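Local coordinates for toll-like receptor 6, Variable lymphocyte receptor B (Mus musculus, PDB 3A79), which probably senses diacylated bacterial lipopeptides in partnership with Toll-like receptor 2, here as a leucine-rich-repeat ectodomain fused to part of a hagfish variable lymphocyte receptor, at residues V179-K184 against V211-S216. Sequence-based numbering, arbitrary orientation.
Sequences VSYHIK and VQVNMS. With NAG (2-acetamido-2-deoxy-beta-D-glucopyranose), chain M.
Y181 reaches 211-216 with the far part of its ring and ends at a backbone amide: the N-H of Q212 donates to Y181 OH, with N to OH at 3.1 Å and a nearly straight angle of 168°. This buried tyrosine illustrates how one long side chain can tie together two loops of consecutive solenoid turns. Its CG lies anti to the backbone N (chi1 163°), and the ring that follows lies against two valines. CE2 meets V211 CG2 at 4.0 Å and also comes close to V211 CA; on the other side of CZ, CE1 touches V213 CG2 at 3.8 Å, both valines approaching the ring obliquely. In both valines the touching methyl is the one beside the backbone N, anti to the carbonyl carbon. The valine contacts and the hydrogen bond together help to place the phenol, whose hydroxyl accepts the amide of Q212, in the loop just before strand 214-220. I183 sends CD1 against the extended Q212 side chain, the two crossing at about a right angle, with CD1 3.5 Å from Q212 CG. R237 of helix 235-246 touches both of these side chains, while F241 of the same helix packs on V211. Strand 214-220 pairs in parallel with 190-196. There N214 ND2 is bonded covalently to C1 of the NAG, and S216 OG hydrogen-bonds the sugar O6 at 2.9 Å. The arrangement lies in the Toll-like receptor 6 part of the fusion and joins neighbouring turns of its leucine-rich-repeat solenoid, next to an N-linked glycosylation site of the Asn-X-Ser type.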
loop_
_atom_site.group_PDB
_atom_site.type_symbol
_atom_site.label_atom_id
_atom_site.label_comp_id
_atom_site.label_asym_id
_atom_site.label_seq_id
_atom_site.Cartn_x
_atom_site.Cartn_y
_atom_site.Cartn_z
ATOM N N VAL B 179 8.688 -3.569 41.223
ATOM C CA VAL B 179 9.981 -3.646 40.568
ATOM C C VAL B 179 10.983 -4.170 41.592
ATOM O O VAL B 179 11.809 -5.032 41.285
ATOM C CB VAL B 179 10.433 -2.280 40.026
ATOM C CG1 VAL B 179 11.709 -2.433 39.252
ATOM C CG2 VAL B 179 9.373 -1.701 39.131
ATOM N N SER B 180 10.873 -3.664 42.818
ATOM C CA SER B 180 11.788 -4.022 43.895
ATOM C C SER B 180 11.587 -5.451 44.416
ATOM O O SER B 180 12.341 -5.913 45.267
ATOM C CB SER B 180 11.634 -3.030 45.055
ATOM O OG SER B 180 12.419 -1.872 44.862
ATOM N N TYR B 181 10.582 -6.146 43.891
ATOM C CA TYR B 181 10.103 -7.404 44.471
ATOM C C TYR B 181 10.752 -8.678 43.929
ATOM O O TYR B 181 10.792 -8.910 42.728
ATOM C CB TYR B 181 8.582 -7.504 44.315
ATOM C CG TYR B 181 8.021 -8.895 44.486
ATOM C CD1 TYR B 181 7.380 -9.261 45.663
ATOM C CD2 TYR B 181 8.122 -9.843 43.470
ATOM C CE1 TYR B 181 6.855 -10.532 45.826
ATOM C CE2 TYR B 181 7.606 -11.122 43.628
ATOM C CZ TYR B 181 6.973 -11.460 44.809
ATOM O OH TYR B 181 6.453 -12.722 44.983
ATOM N N HIS B 182 11.235 -9.514 44.842
ATOM C CA HIS B 182 11.775 -10.818 44.500
ATOM C C HIS B 182 10.946 -11.843 45.258
ATOM O O HIS B 182 10.298 -11.489 46.240
ATOM C CB HIS B 182 13.259 -10.896 44.879
ATOM C CG HIS B 182 14.067 -9.727 44.390
ATOM N ND1 HIS B 182 14.503 -9.613 43.086
ATOM C CD2 HIS B 182 14.504 -8.614 45.028
ATOM C CE1 HIS B 182 15.176 -8.484 42.943
ATOM N NE2 HIS B 182 15.192 -7.858 44.106
ATOM N N ILE B 183 10.933 -13.088 44.781
ATOM C CA ILE B 183 10.232 -14.189 45.446
ATOM C C ILE B 183 10.950 -14.530 46.738
ATOM O O ILE B 183 12.162 -14.353 46.830
ATOM C CB ILE B 183 10.230 -15.467 44.582
ATOM C CG1 ILE B 183 9.190 -15.384 43.469
ATOM C CG2 ILE B 183 9.921 -16.680 45.435
ATOM C CD1 ILE B 183 7.768 -15.415 43.974
ATOM N N LYS B 184 10.218 -15.016 47.737
ATOM C CA LYS B 184 10.859 -15.458 48.977
ATOM C C LYS B 184 10.549 -16.902 49.390
ATOM O O LYS B 184 10.359 -17.775 48.543
ATOM C CB LYS B 184 10.591 -14.478 50.124
ATOM C CG LYS B 184 11.638 -13.364 50.235
ATOM C CD LYS B 184 13.065 -13.928 50.363
ATOM C CE LYS B 184 13.255 -14.798 51.615
ATOM N NZ LYS B 184 14.644 -15.345 51.734
ATOM N N VAL B 211 5.462 -12.937 40.126
ATOM C CA VAL B 211 4.824 -12.528 41.364
ATOM C C VAL B 211 3.920 -13.616 41.955
ATOM O O VAL B 211 3.050 -14.173 41.271
ATOM C CB VAL B 211 4.069 -11.213 41.206
ATOM C CG1 VAL B 211 3.460 -10.803 42.526
ATOM C CG2 VAL B 211 5.008 -10.160 40.744
ATOM N N GLN B 212 4.151 -13.905 43.234
ATOM C CA GLN B 212 3.389 -14.904 43.967
ATOM C C GLN B 212 2.525 -14.300 45.078
ATOM O O GLN B 212 1.912 -15.025 45.846
ATOM C CB GLN B 212 4.332 -15.955 44.559
ATOM C CG GLN B 212 4.723 -17.083 43.612
ATOM C CD GLN B 212 5.736 -18.037 44.230
ATOM O OE1 GLN B 212 6.750 -18.360 43.615
ATOM N NE2 GLN B 212 5.468 -18.483 45.459
ATOM N N VAL B 213 2.490 -12.979 45.172
ATOM C CA VAL B 213 1.635 -12.300 46.133
ATOM C C VAL B 213 0.156 -12.557 45.849
ATOM O O VAL B 213 -0.316 -12.380 44.722
ATOM C CB VAL B 213 1.882 -10.770 46.113
ATOM C CG1 VAL B 213 0.737 -10.024 46.768
ATOM C CG2 VAL B 213 3.205 -10.429 46.780
ATOM N N ASN B 214 -0.567 -12.977 46.884
ATOM C CA ASN B 214 -2.017 -13.160 46.816
ATOM C C ASN B 214 -2.723 -11.805 47.000
ATOM O O ASN B 214 -2.763 -11.268 48.108
ATOM C CB ASN B 214 -2.454 -14.177 47.885
ATOM C CG ASN B 214 -3.878 -14.709 47.676
ATOM O OD1 ASN B 214 -4.500 -14.474 46.643
ATOM N ND2 ASN B 214 -4.387 -15.454 48.676
ATOM N N MET B 215 -3.262 -11.245 45.918
ATOM C CA MET B 215 -3.882 -9.920 45.990
ATOM C C MET B 215 -5.395 -9.906 45.937
ATOM O O MET B 215 -5.989 -10.128 44.887
ATOM C CB MET B 215 -3.370 -9.017 44.874
ATOM C CG MET B 215 -1.914 -8.710 44.987
ATOM S SD MET B 215 -1.545 -7.075 44.377
ATOM C CE MET B 215 0.219 -7.060 44.687
ATOM N N SER B 216 -6.020 -9.597 47.062
ATOM C CA SER B 216 -7.463 -9.433 47.074
ATOM C C SER B 216 -7.902 -8.007 46.725
ATOM O O SER B 216 -7.190 -7.034 46.979
ATOM C CB SER B 216 -8.028 -9.851 48.426
ATOM O OG SER B 216 -7.752 -11.218 48.657
HETATM C C1 NAG M . -5.842 -15.472 48.720
HETATM C C2 NAG M . -6.327 -16.895 49.041
HETATM C C3 NAG M . -7.850 -16.919 49.136
HETATM C C4 NAG M . -8.313 -15.966 50.225
HETATM C C5 NAG M . -7.745 -14.543 50.060
HETATM C C6 NAG M . -7.934 -13.772 51.386
HETATM C C7 NAG M . -4.814 -17.940 47.324
HETATM C C8 NAG M . -3.500 -18.339 47.937
HETATM N N2 NAG M . -5.877 -17.954 48.133
HETATM O O3 NAG M . -8.307 -18.224 49.425
HETATM O O4 NAG M . -9.727 -15.960 50.234
HETATM O O5 NAG M . -6.365 -14.532 49.671
HETATM O O6 NAG M . -7.789 -12.362 51.332
HETATM O O7 NAG M . -4.884 -17.650 46.125
#